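7,8-dihydro-6-hydroxymethylpterin pyrophosphokinase-dihydropteroate synthase (Plasmodium falciparum, PDB 6JWS) probably catalyses two successive steps of folate biosynthesis, ATP-dependent pyrophosphorylation of 6-hydroxymethyl-7,8-dihydropterin and condensation of the product with 4-aminobenzoate to 7,8-dihydropteroate. Local coordinates at residues T348-C351 against L352-Y356; R359-E362 against Q363-N367; R413-Q416 against R417-M421; L456-F459 against Q460-W463. The protein carries 1 engineered substitution. All blocks are in the same frame, centred on the assembly; numbering follows the deposited sequence.

In the fold
The four contacts form two pairs, set on opposite sides of the chain's centre and about 50 Å apart between contact centres. Contacts 1 and 2 lie on helix 349-364, the first at its start and the second at its end, with centres 15 Å apart. The side chain of Ile-349 in contact 1 is about 11 Å from that of His-320, which belongs to the ATP pocket. Contacts 3 and 4 occupy helices 411-424 and 448-464 of the pterin-binding barrel. Their centres are 11 Å apart and they touch directly, Met-418 CE lying 3.4 Å from Phe-459 CG. In contact 3 the side chain of Arg-417 comes within about 6 Å of a bound magnesium ion.

Contact 1 (T348-C351 against L352-Y356); sequences TIRC and LYNKY
Leu-352 and Tyr-353 complete the opening turn of helix 349-364: Leu-352 N donates to Thr-348 O at 3.0 Å, and Tyr-353 N to Ile-349 O at 2.8 Å. The same four-residue spacing continues with Asn-354 N bonded to Arg-350 O and Lys-355 N to Cys-351 O, the last being the most bent at 145°. Thr-348 stands just before the helix, where its OG1 accepts from Cys-351 N at 3.3 Å; the angle of 163° makes this long capping bond fairly straight.

Among the side chains, Leu-352 rests on the cap residue, its CG 3.5 Å from Thr-348 O, while its side chain also touches Leu-330 of helix 327-336. Bends at chi2 and chi3 curl the Lys-355 chain back over the preceding turn, bringing CD to 3.4 Å from Cys-351 O. Arg-350 and Asn-354 cross at a slant, with Arg-350 CG 3.9 Å from Asn-354 ND2 and the guanidinium and amide planes 22° apart. The guanidinium itself is turned elsewhere, NE bonding Asn-334 OD1. Tyr-353 touches Ile-349 O through its CB, at 3.4 Å, and carries its ring away to Tyr-327, whose hydroxyl bonds its own.

Together these features define a threonine N-cap and first helical turn, packed against helix 327-336 near the ATP-binding part of the pyrophosphokinase.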
loop_
_atom_site.group_PDB
_atom_site.type_symbol
_atom_site.label_atom_id
_atom_site.label_comp_id
_atom_site.label_asym_id
_atom_site.label_seq_id
_atom_site.Cartn_x
_atom_site.Cartn_y
_atom_site.Cartn_z
ATOM N N THR B 348 0.586 -12.140 -35.806
ATOM C CA THR B 348 -0.489 -12.580 -34.935
ATOM C C THR B 348 -1.158 -11.375 -34.272
ATOM O O THR B 348 -0.562 -10.305 -34.124
ATOM C CB THR B 348 0.004 -13.617 -33.919
ATOM O OG1 THR B 348 0.775 -12.897 -32.960
ATOM C CG2 THR B 348 0.827 -14.729 -34.541
ATOM N N ILE B 349 -2.424 -11.582 -33.906
ATOM C CA ILE B 349 -3.214 -10.638 -33.141
ATOM C C ILE B 349 -2.408 -10.114 -31.953
ATOM O O ILE B 349 -2.326 -8.908 -31.758
ATOM C CB ILE B 349 -4.551 -11.276 -32.702
ATOM C CG1 ILE B 349 -5.450 -11.631 -33.893
ATOM C CG2 ILE B 349 -5.251 -10.342 -31.723
ATOM C CD1 ILE B 349 -5.750 -10.450 -34.817
ATOM N N ARG B 350 -1.813 -11.015 -31.162
ATOM C CA ARG B 350 -1.083 -10.602 -29.974
ATOM C C ARG B 350 0.065 -9.662 -30.356
ATOM O O ARG B 350 0.240 -8.630 -29.715
ATOM C CB ARG B 350 -0.627 -11.795 -29.119
ATOM C CG ARG B 350 0.156 -11.392 -27.872
ATOM C CD ARG B 350 -0.152 -12.123 -26.565
ATOM N NE ARG B 350 -1.501 -11.924 -26.026
ATOM C CZ ARG B 350 -2.141 -12.800 -25.241
ATOM N NH1 ARG B 350 -1.546 -13.936 -24.898
ATOM N NH2 ARG B 350 -3.378 -12.546 -24.815
ATOM N N CYS B 351 0.837 -10.010 -31.399
ATOM C CA CYS B 351 1.986 -9.196 -31.770
ATOM C C CYS B 351 1.548 -7.818 -32.260
ATOM O O CYS B 351 2.179 -6.833 -31.881
ATOM C CB CYS B 351 2.894 -9.891 -32.780
ATOM S SG CYS B 351 3.883 -11.225 -32.046
ATOM N N LEU B 352 0.457 -7.753 -33.047
ATOM C CA LEU B 352 -0.114 -6.496 -33.529
ATOM C C LEU B 352 -0.629 -5.682 -32.346
ATOM O O LEU B 352 -0.448 -4.466 -32.290
ATOM C CB LEU B 352 -1.258 -6.749 -34.528
ATOM C CG LEU B 352 -0.869 -7.325 -35.897
ATOM C CD1 LEU B 352 -2.090 -7.670 -36.732
ATOM C CD2 LEU B 352 0.038 -6.373 -36.683
ATOM N N TYR B 353 -1.292 -6.363 -31.399
ATOM C CA TYR B 353 -1.753 -5.659 -30.218
ATOM C C TYR B 353 -0.567 -5.021 -29.486
ATOM O O TYR B 353 -0.627 -3.837 -29.159
ATOM C CB TYR B 353 -2.611 -6.553 -29.318
ATOM C CG TYR B 353 -2.932 -5.883 -28.006
ATOM C CD1 TYR B 353 -4.001 -5.012 -27.910
ATOM C CD2 TYR B 353 -2.126 -6.067 -26.888
ATOM C CE1 TYR B 353 -4.286 -4.350 -26.730
ATOM C CE2 TYR B 353 -2.403 -5.427 -25.692
ATOM C CZ TYR B 353 -3.478 -4.559 -25.625
ATOM O OH TYR B 353 -3.762 -3.899 -24.473
ATOM N N ASN B 354 0.489 -5.805 -29.199
ATOM C CA ASN B 354 1.626 -5.337 -28.408
ATOM C C ASN B 354 2.330 -4.180 -29.122
ATOM O O ASN B 354 2.814 -3.255 -28.486
ATOM C CB ASN B 354 2.665 -6.435 -28.131
ATOM C CG ASN B 354 2.227 -7.482 -27.124
ATOM O OD1 ASN B 354 1.354 -7.231 -26.296
ATOM N ND2 ASN B 354 2.831 -8.663 -27.175
ATOM N N LYS B 355 2.390 -4.244 -30.456
ATOM C CA LYS B 355 3.115 -3.252 -31.228
ATOM C C LYS B 355 2.356 -1.934 -31.188
ATOM O O LYS B 355 2.969 -0.872 -31.105
ATOM C CB LYS B 355 3.375 -3.749 -32.655
ATOM C CG LYS B 355 4.703 -4.482 -32.837
ATOM C CD LYS B 355 4.670 -5.660 -33.803
ATOM C CE LYS B 355 5.027 -5.307 -35.237
ATOM N NZ LYS B 355 4.634 -6.375 -36.194
ATOM N N TYR B 356 1.024 -2.019 -31.209
ATOM C CA TYR B 356 0.197 -0.831 -31.143
ATOM C C TYR B 356 0.423 -0.114 -29.808
ATOM O O TYR B 356 0.544 1.105 -29.768
ATOM C CB TYR B 356 -1.265 -1.229 -31.346
ATOM C CG TYR B 356 -2.168 -0.097 -31.751
ATOM C CD1 TYR B 356 -2.514 0.904 -30.856
ATOM C CD2 TYR B 356 -2.689 -0.038 -33.039
ATOM C CE1 TYR B 356 -3.321 1.962 -31.244
ATOM C CE2 TYR B 356 -3.509 1.009 -33.441
ATOM C CZ TYR B 356 -3.818 2.011 -32.539
ATOM O OH TYR B 356 -4.650 3.019 -32.928
#

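Contact 2 (R359-E362 against Q363-N367); sequences RMKE and QYNIN
Met-360 and Ile-366 make the tight side of this contact. Met-360 CE presses on Ile-366 CB at 3.4 Å and on Ile-366 CG2 at 3.5 Å, both shorter than usual for carbon pairs. Bends at chi2 and chi3 turn the methionine's methyl back toward the residues that follow the helix; chi3 of -27° is well away from a staggered value, which with the short contacts suggests local strain or a methyl whose position is doubtful. Met-360 SD lies 5.2 Å from the Tyr-364 ring centroid, 46° off the normal, a slanting Met-aromatic contact.

In the backbone, Met-360 O accepts twice, from Ile-366 N at 3.0 Å and from Tyr-364 N at 3.2 Å, the two donors arriving over opposite faces of the carbonyl plane. Asn-365, with a positive phi of 56°, ends the helix between them; its N makes only a weak bond to Lys-361 O.

The exposed flank is looser. Arg-359 and Gln-363 run side by side, and their closest side-chain approach is Arg-359 CG to Gln-363 OE1 at 3.7 Å, made by a methylene and not by the guanidinium. The Lys-361 and Asn-365 side chains also lie alongside each other, with NZ of Lys-361 3.9 Å from OD1 of Asn-365.

Cohesion at this helix end therefore comes from the doubly gripped carbonyl and the thioether packing, whereas the charged and amide groups add little direct bonding across the turn.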
loop_
_atom_site.group_PDB
_atom_site.type_symbol
_atom_site.label_atom_id
_atom_site.label_comp_id
_atom_site.label_asym_id
_atom_site.label_seq_id
_atom_site.Cartn_x
_atom_site.Cartn_y
_atom_site.Cartn_z
ATOM N N ARG B 359 4.096 1.336 -29.650
ATOM C CA ARG B 359 4.248 2.476 -30.537
ATOM C C ARG B 359 3.472 3.694 -30.035
ATOM O O ARG B 359 3.936 4.812 -30.219
ATOM C CB ARG B 359 3.939 2.089 -31.985
ATOM C CG ARG B 359 5.184 1.665 -32.744
ATOM C CD ARG B 359 5.057 0.394 -33.541
ATOM N NE ARG B 359 3.953 0.449 -34.477
ATOM C CZ ARG B 359 3.880 -0.274 -35.597
ATOM N NH1 ARG B 359 4.865 -1.095 -35.930
ATOM N NH2 ARG B 359 2.819 -0.171 -36.378
ATOM N N MET B 360 2.297 3.510 -29.416
ATOM C CA MET B 360 1.628 4.676 -28.850
ATOM C C MET B 360 2.498 5.290 -27.749
ATOM O O MET B 360 2.567 6.509 -27.618
ATOM C CB MET B 360 0.230 4.372 -28.296
ATOM C CG MET B 360 -0.820 4.149 -29.372
ATOM S SD MET B 360 -1.458 5.651 -30.202
ATOM C CE MET B 360 -1.216 6.874 -28.925
ATOM N N LYS B 361 3.174 4.433 -26.979
ATOM C CA LYS B 361 4.103 4.879 -25.957
ATOM C C LYS B 361 5.278 5.635 -26.586
ATOM O O LYS B 361 5.510 6.787 -26.235
ATOM C CB LYS B 361 4.580 3.703 -25.099
ATOM C CG LYS B 361 5.391 4.083 -23.868
ATOM C CD LYS B 361 4.719 5.153 -23.035
ATOM C CE LYS B 361 5.356 5.332 -21.670
ATOM N NZ LYS B 361 4.783 6.497 -20.958
ATOM N N GLU B 362 6.003 4.984 -27.503
ATOM C CA GLU B 362 7.269 5.470 -28.030
ATOM C C GLU B 362 7.065 6.712 -28.894
ATOM O O GLU B 362 7.856 7.645 -28.815
ATOM C CB GLU B 362 7.971 4.391 -28.858
ATOM C CG GLU B 362 8.508 3.234 -28.034
ATOM C CD GLU B 362 8.645 1.892 -28.744
ATOM O OE1 GLU B 362 8.158 1.760 -29.901
ATOM O OE2 GLU B 362 9.233 0.964 -28.133
ATOM N N GLN B 363 5.998 6.722 -29.700
ATOM C CA GLN B 363 5.840 7.703 -30.760
ATOM C C GLN B 363 4.998 8.894 -30.308
ATOM O O GLN B 363 5.255 10.021 -30.721
ATOM C CB GLN B 363 5.316 7.046 -32.042
ATOM C CG GLN B 363 6.322 6.085 -32.670
ATOM C CD GLN B 363 5.983 5.646 -34.076
ATOM O OE1 GLN B 363 6.476 4.625 -34.559
ATOM N NE2 GLN B 363 5.133 6.402 -34.752
ATOM N N TYR B 364 3.985 8.660 -29.471
ATOM C CA TYR B 364 3.071 9.741 -29.133
ATOM C C TYR B 364 3.070 10.007 -27.635
ATOM O O TYR B 364 2.356 10.889 -27.180
ATOM C CB TYR B 364 1.646 9.431 -29.584
ATOM C CG TYR B 364 1.424 9.443 -31.075
ATOM C CD1 TYR B 364 1.117 10.619 -31.748
ATOM C CD2 TYR B 364 1.482 8.269 -31.811
ATOM C CE1 TYR B 364 0.887 10.627 -33.116
ATOM C CE2 TYR B 364 1.268 8.261 -33.182
ATOM C CZ TYR B 364 0.964 9.444 -33.835
ATOM O OH TYR B 364 0.738 9.437 -35.179
ATOM N N ASN B 365 3.861 9.235 -26.880
ATOM C CA ASN B 365 3.909 9.354 -25.431
ATOM C C ASN B 365 2.517 9.183 -24.807
ATOM O O ASN B 365 2.141 9.919 -23.894
ATOM C CB ASN B 365 4.596 10.652 -24.998
ATOM C CG ASN B 365 4.968 10.642 -23.527
ATOM O OD1 ASN B 365 5.637 9.726 -23.046
ATOM N ND2 ASN B 365 4.530 11.657 -22.802
ATOM N N ILE B 366 1.754 8.201 -25.297
ATOM C CA ILE B 366 0.428 7.928 -24.762
ATOM C C ILE B 366 0.426 6.532 -24.137
ATOM O O ILE B 366 1.014 5.611 -24.696
ATOM C CB ILE B 366 -0.638 8.113 -25.862
ATOM C CG1 ILE B 366 -0.888 9.599 -26.126
ATOM C CG2 ILE B 366 -1.933 7.371 -25.549
ATOM C CD1 ILE B 366 -1.865 9.870 -27.248
ATOM N N ASN B 367 -0.192 6.389 -22.953
ATOM C CA ASN B 367 -0.530 5.062 -22.452
ATOM C C ASN B 367 -1.968 4.769 -22.874
ATOM O O ASN B 367 -2.905 5.353 -22.322
ATOM C CB ASN B 367 -0.288 4.903 -20.947
ATOM C CG ASN B 367 -0.688 3.537 -20.402
ATOM O OD1 ASN B 367 -0.965 2.583 -21.147
ATOM N ND2 ASN B 367 -0.683 3.411 -19.083
#

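Contact 3 (R413-Q416 against R417-M421); sequences RAVQ and RMFEM
The Phe-419 ring meets Val-415 with its edge. Val-415 CG1 lies in the ring plane, 3.8 Å from Phe-419 CE2, and Val-415 O also approaches near that plane, 3.4 Å from Phe-419 CD2. The valine and phenylalanine side chains run alongside each other in the same direction, and they lead to helix 448-464: there Phe-459 meets the Phe-419 ring with the planes about 45° apart, while Val-415 touches Leu-458.

The second flat group, the guanidinium of Arg-417, has Met-421 CG 3.5 Å above its centre on one face. Its NH1 faces Glu-420 OE2 at 3.2 Å in a salt bridge whose hydrogen bond is weak, with an N-H...O angle of 125°. A turn at chi2 (61°) folds the arginine chain along its own helix toward these two residues. Nearer the backbone, Arg-417 CB lies 3.3 Å from Ala-414 O of the preceding turn.

The backbone bonding is regularly helical: Met-418 N donates to Ala-414 O at 3.1 Å and Glu-420 N to Gln-416 O at 2.9 Å. Arg-417 and Met-418 also touch Leu-395 of strand 390-396, and the arginine side chain is about 6 Å from a bound magnesium ion.

The arrangement is that of an outer helix in a TIM barrel, helix 411-424 lying in the beta-alpha-beta crossover that links parallel strands 390-396 and 428-432.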
loop_
_atom_site.group_PDB
_atom_site.type_symbol
_atom_site.label_atom_id
_atom_site.label_comp_id
_atom_site.label_asym_id
_atom_site.label_seq_id
_atom_site.Cartn_x
_atom_site.Cartn_y
_atom_site.Cartn_z
ATOM N N ARG B 413 -34.830 -14.060 10.935
ATOM C CA ARG B 413 -33.539 -13.661 11.476
ATOM C C ARG B 413 -32.524 -13.595 10.329
ATOM O O ARG B 413 -31.732 -12.665 10.265
ATOM C CB ARG B 413 -33.134 -14.642 12.579
ATOM C CG ARG B 413 -31.795 -14.363 13.246
ATOM C CD ARG B 413 -31.331 -15.590 14.019
ATOM N NE ARG B 413 -30.600 -15.338 15.260
ATOM C CZ ARG B 413 -29.308 -15.018 15.342
ATOM N NH1 ARG B 413 -28.577 -14.892 14.245
ATOM N NH2 ARG B 413 -28.748 -14.820 16.524
ATOM N N ALA B 414 -32.602 -14.554 9.394
ATOM C CA ALA B 414 -31.729 -14.587 8.228
ATOM C C ALA B 414 -31.903 -13.308 7.413
ATOM O O ALA B 414 -30.915 -12.650 7.102
ATOM C CB ALA B 414 -31.967 -15.819 7.381
ATOM N N VAL B 415 -33.163 -12.957 7.112
ATOM C CA VAL B 415 -33.447 -11.831 6.239
ATOM C C VAL B 415 -33.070 -10.516 6.931
ATOM O O VAL B 415 -32.575 -9.585 6.292
ATOM C CB VAL B 415 -34.905 -11.878 5.740
ATOM C CG1 VAL B 415 -35.352 -10.570 5.104
ATOM C CG2 VAL B 415 -35.093 -13.023 4.760
ATOM N N GLN B 416 -33.278 -10.461 8.249
ATOM C CA GLN B 416 -32.899 -9.314 9.046
ATOM C C GLN B 416 -31.404 -9.050 8.851
ATOM O O GLN B 416 -30.998 -7.912 8.618
ATOM C CB GLN B 416 -33.170 -9.632 10.515
ATOM C CG GLN B 416 -33.772 -8.498 11.326
ATOM C CD GLN B 416 -34.535 -9.082 12.497
ATOM O OE1 GLN B 416 -35.755 -9.258 12.448
ATOM N NE2 GLN B 416 -33.812 -9.431 13.553
ATOM N N ARG B 417 -30.598 -10.116 8.976
ATOM C CA ARG B 417 -29.152 -10.075 8.812
ATOM C C ARG B 417 -28.780 -9.562 7.418
ATOM O O ARG B 417 -27.855 -8.766 7.292
ATOM C CB ARG B 417 -28.544 -11.445 9.126
ATOM C CG ARG B 417 -27.025 -11.502 9.042
ATOM C CD ARG B 417 -26.274 -10.583 9.991
ATOM N NE ARG B 417 -24.833 -10.664 9.757
ATOM C CZ ARG B 417 -23.992 -9.627 9.760
ATOM N NH1 ARG B 417 -24.437 -8.402 9.998
ATOM N NH2 ARG B 417 -22.707 -9.825 9.519
ATOM N N MET B 418 -29.529 -9.981 6.388
ATOM C CA MET B 418 -29.303 -9.516 5.028
ATOM C C MET B 418 -29.518 -8.010 4.924
ATOM O O MET B 418 -28.773 -7.339 4.212
ATOM C CB MET B 418 -30.195 -10.234 4.011
ATOM C CG MET B 418 -29.806 -11.682 3.858
ATOM S SD MET B 418 -30.918 -12.667 2.840
ATOM C CE MET B 418 -30.666 -11.908 1.235
ATOM N N PHE B 419 -30.534 -7.489 5.626
ATOM C CA PHE B 419 -30.813 -6.059 5.602
ATOM C C PHE B 419 -29.710 -5.299 6.339
ATOM O O PHE B 419 -29.273 -4.240 5.909
ATOM C CB PHE B 419 -32.244 -5.765 6.078
ATOM C CG PHE B 419 -33.279 -5.819 4.975
ATOM C CD1 PHE B 419 -33.541 -4.707 4.183
ATOM C CD2 PHE B 419 -33.996 -6.980 4.722
ATOM C CE1 PHE B 419 -34.480 -4.765 3.164
ATOM C CE2 PHE B 419 -34.926 -7.047 3.694
ATOM C CZ PHE B 419 -35.166 -5.939 2.917
ATOM N N GLU B 420 -29.259 -5.851 7.453
ATOM C CA GLU B 420 -28.159 -5.307 8.226
ATOM C C GLU B 420 -26.897 -5.152 7.352
ATOM O O GLU B 420 -26.223 -4.114 7.367
ATOM C CB GLU B 420 -27.956 -6.278 9.383
ATOM C CG GLU B 420 -27.457 -5.663 10.662
ATOM C CD GLU B 420 -27.465 -6.719 11.753
ATOM O OE1 GLU B 420 -28.575 -7.220 12.096
ATOM O OE2 GLU B 420 -26.370 -7.081 12.216
ATOM N N MET B 421 -26.577 -6.179 6.558
ATOM C CA MET B 421 -25.337 -6.157 5.791
ATOM C C MET B 421 -25.437 -5.138 4.654
ATOM O O MET B 421 -24.454 -4.478 4.319
ATOM C CB MET B 421 -24.962 -7.544 5.266
ATOM C CG MET B 421 -24.412 -8.441 6.364
ATOM S SD MET B 421 -23.827 -10.063 5.786
ATOM C CE MET B 421 -25.324 -10.764 5.082
#

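Contact 4 (L456-F459 against Q460-W463); sequences LQLF and QKEW
Phe-459 and Trp-463 have nearly the same first torsion: both carry CG opposite the backbone N, with chi1 of 176° in the phenylalanine and -177° in the tryptophan. Near-equal torsions one turn apart send the two aromatic groups the same way, off one flank of helix 448-464, an outer helix of the TIM barrel between strands 428-432 and 478-482. Their rings meet with Phe-459 CZ 4.2 Å from Trp-463 CE3, a modest oblique contact. The two residues are also linked through the backbone, Trp-463 N donating to Phe-459 O at 2.8 Å. Both side chains then reach helix 411-424, Phe-459 touching Ile-422 and Trp-463 touching Phe-419.

Another flank gathers round Leu-458. Glu-462 N bonds Leu-458 O at 2.9 Å in an almost straight line, 173° at the hydrogen, and Glu-462 CG leans on the same oxygen at 3.3 Å. The glutamate chain bends at chi2 yet still lies alongside the leucine. From the neighbouring position Lys-461 crosses the leucine at a slant, so that Leu-458 CD1 has Lys-461 NZ 3.9 Å away; this is an apolar methyl meeting the end of a charged chain.

Gln-460 has divided duties. Its NE2 bonds Asn-495 O, outside the helix, while its other amide atom receives a water. That water bridges carbonyl and side chain, donating to Gln-457 O at 3.0 Å and to Gln-460 OE1 at 2.5 Å, the latter short enough that the exact water position is doubtful.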
loop_
_atom_site.group_PDB
_atom_site.type_symbol
_atom_site.label_atom_id
_atom_site.label_comp_id
_atom_site.label_asym_id
_atom_site.label_seq_id
_atom_site.Cartn_x
_atom_site.Cartn_y
_atom_site.Cartn_z
ATOM N N LEU B 456 -34.391 -16.859 0.673
ATOM C CA LEU B 456 -34.289 -15.986 -0.488
ATOM C C LEU B 456 -35.666 -15.480 -0.893
ATOM O O LEU B 456 -35.760 -14.349 -1.384
ATOM C CB LEU B 456 -33.608 -16.709 -1.653
ATOM C CG LEU B 456 -32.086 -16.813 -1.556
ATOM C CD1 LEU B 456 -31.528 -17.695 -2.661
ATOM C CD2 LEU B 456 -31.442 -15.435 -1.578
ATOM N N GLN B 457 -36.689 -16.344 -0.731
ATOM C CA GLN B 457 -38.081 -16.021 -1.022
ATOM C C GLN B 457 -38.579 -14.906 -0.094
ATOM O O GLN B 457 -39.176 -13.944 -0.556
ATOM C CB GLN B 457 -38.960 -17.273 -0.913
ATOM C CG GLN B 457 -39.092 -18.042 -2.220
ATOM C CD GLN B 457 -39.564 -19.467 -2.060
ATOM O OE1 GLN B 457 -39.597 -20.033 -0.962
ATOM N NE2 GLN B 457 -39.906 -20.081 -3.182
ATOM N N LEU B 458 -38.321 -15.031 1.210
ATOM C CA LEU B 458 -38.699 -14.016 2.182
ATOM C C LEU B 458 -37.959 -12.704 1.896
ATOM O O LEU B 458 -38.552 -11.625 1.973
ATOM C CB LEU B 458 -38.417 -14.558 3.591
ATOM C CG LEU B 458 -38.817 -13.655 4.765
ATOM C CD1 LEU B 458 -40.287 -13.270 4.696
ATOM C CD2 LEU B 458 -38.525 -14.316 6.103
ATOM N N PHE B 459 -36.669 -12.790 1.524
ATOM C CA PHE B 459 -35.927 -11.574 1.220
ATOM C C PHE B 459 -36.561 -10.831 0.046
ATOM O O PHE B 459 -36.704 -9.606 0.092
ATOM C CB PHE B 459 -34.445 -11.841 0.936
ATOM C CG PHE B 459 -33.720 -10.587 0.538
ATOM C CD1 PHE B 459 -33.317 -9.671 1.498
ATOM C CD2 PHE B 459 -33.495 -10.297 -0.799
ATOM C CE1 PHE B 459 -32.677 -8.497 1.127
ATOM C CE2 PHE B 459 -32.859 -9.118 -1.165
ATOM C CZ PHE B 459 -32.458 -8.218 -0.202
ATOM N N GLN B 460 -36.903 -11.577 -1.013
ATOM C CA GLN B 460 -37.500 -11.015 -2.216
ATOM C C GLN B 460 -38.793 -10.283 -1.826
ATOM O O GLN B 460 -39.023 -9.152 -2.243
ATOM C CB GLN B 460 -37.669 -12.136 -3.254
ATOM C CG GLN B 460 -38.403 -11.755 -4.538
ATOM C CD GLN B 460 -38.799 -12.925 -5.421
ATOM O OE1 GLN B 460 -39.469 -13.869 -4.992
ATOM N NE2 GLN B 460 -38.413 -12.872 -6.692
ATOM N N LYS B 461 -39.603 -10.924 -0.971
ATOM C CA LYS B 461 -40.893 -10.402 -0.551
ATOM C C LYS B 461 -40.711 -9.106 0.239
ATOM O O LYS B 461 -41.365 -8.111 -0.062
ATOM C CB LYS B 461 -41.690 -11.478 0.199
ATOM C CG LYS B 461 -43.041 -11.041 0.749
ATOM C CD LYS B 461 -43.482 -11.860 1.953
ATOM C CE LYS B 461 -44.051 -11.021 3.085
ATOM N NZ LYS B 461 -43.832 -11.644 4.415
ATOM N N GLU B 462 -39.818 -9.113 1.235
ATOM C CA GLU B 462 -39.542 -7.926 2.032
ATOM C C GLU B 462 -38.968 -6.801 1.166
ATOM O O GLU B 462 -39.317 -5.633 1.341
ATOM C CB GLU B 462 -38.608 -8.232 3.203
ATOM C CG GLU B 462 -39.135 -9.266 4.185
ATOM C CD GLU B 462 -40.396 -8.915 4.970
ATOM O OE1 GLU B 462 -41.387 -8.448 4.355
ATOM O OE2 GLU B 462 -40.397 -9.129 6.201
ATOM N N TRP B 463 -38.073 -7.137 0.232
ATOM C CA TRP B 463 -37.498 -6.091 -0.595
ATOM C C TRP B 463 -38.610 -5.385 -1.356
ATOM O O TRP B 463 -38.595 -4.165 -1.476
ATOM C CB TRP B 463 -36.419 -6.601 -1.566
ATOM C CG TRP B 463 -35.815 -5.458 -2.322
ATOM C CD1 TRP B 463 -36.144 -5.032 -3.575
ATOM C CD2 TRP B 463 -34.853 -4.516 -1.819
ATOM N NE1 TRP B 463 -35.423 -3.915 -3.904
ATOM C CE2 TRP B 463 -34.628 -3.573 -2.843
ATOM C CE3 TRP B 463 -34.141 -4.393 -0.617
ATOM C CZ2 TRP B 463 -33.717 -2.532 -2.702
ATOM C CZ3 TRP B 463 -33.241 -3.360 -0.474
ATOM C CH2 TRP B 463 -33.034 -2.446 -1.509
HETATM O O HOH W 1 -40.932 -13.916 -2.931
#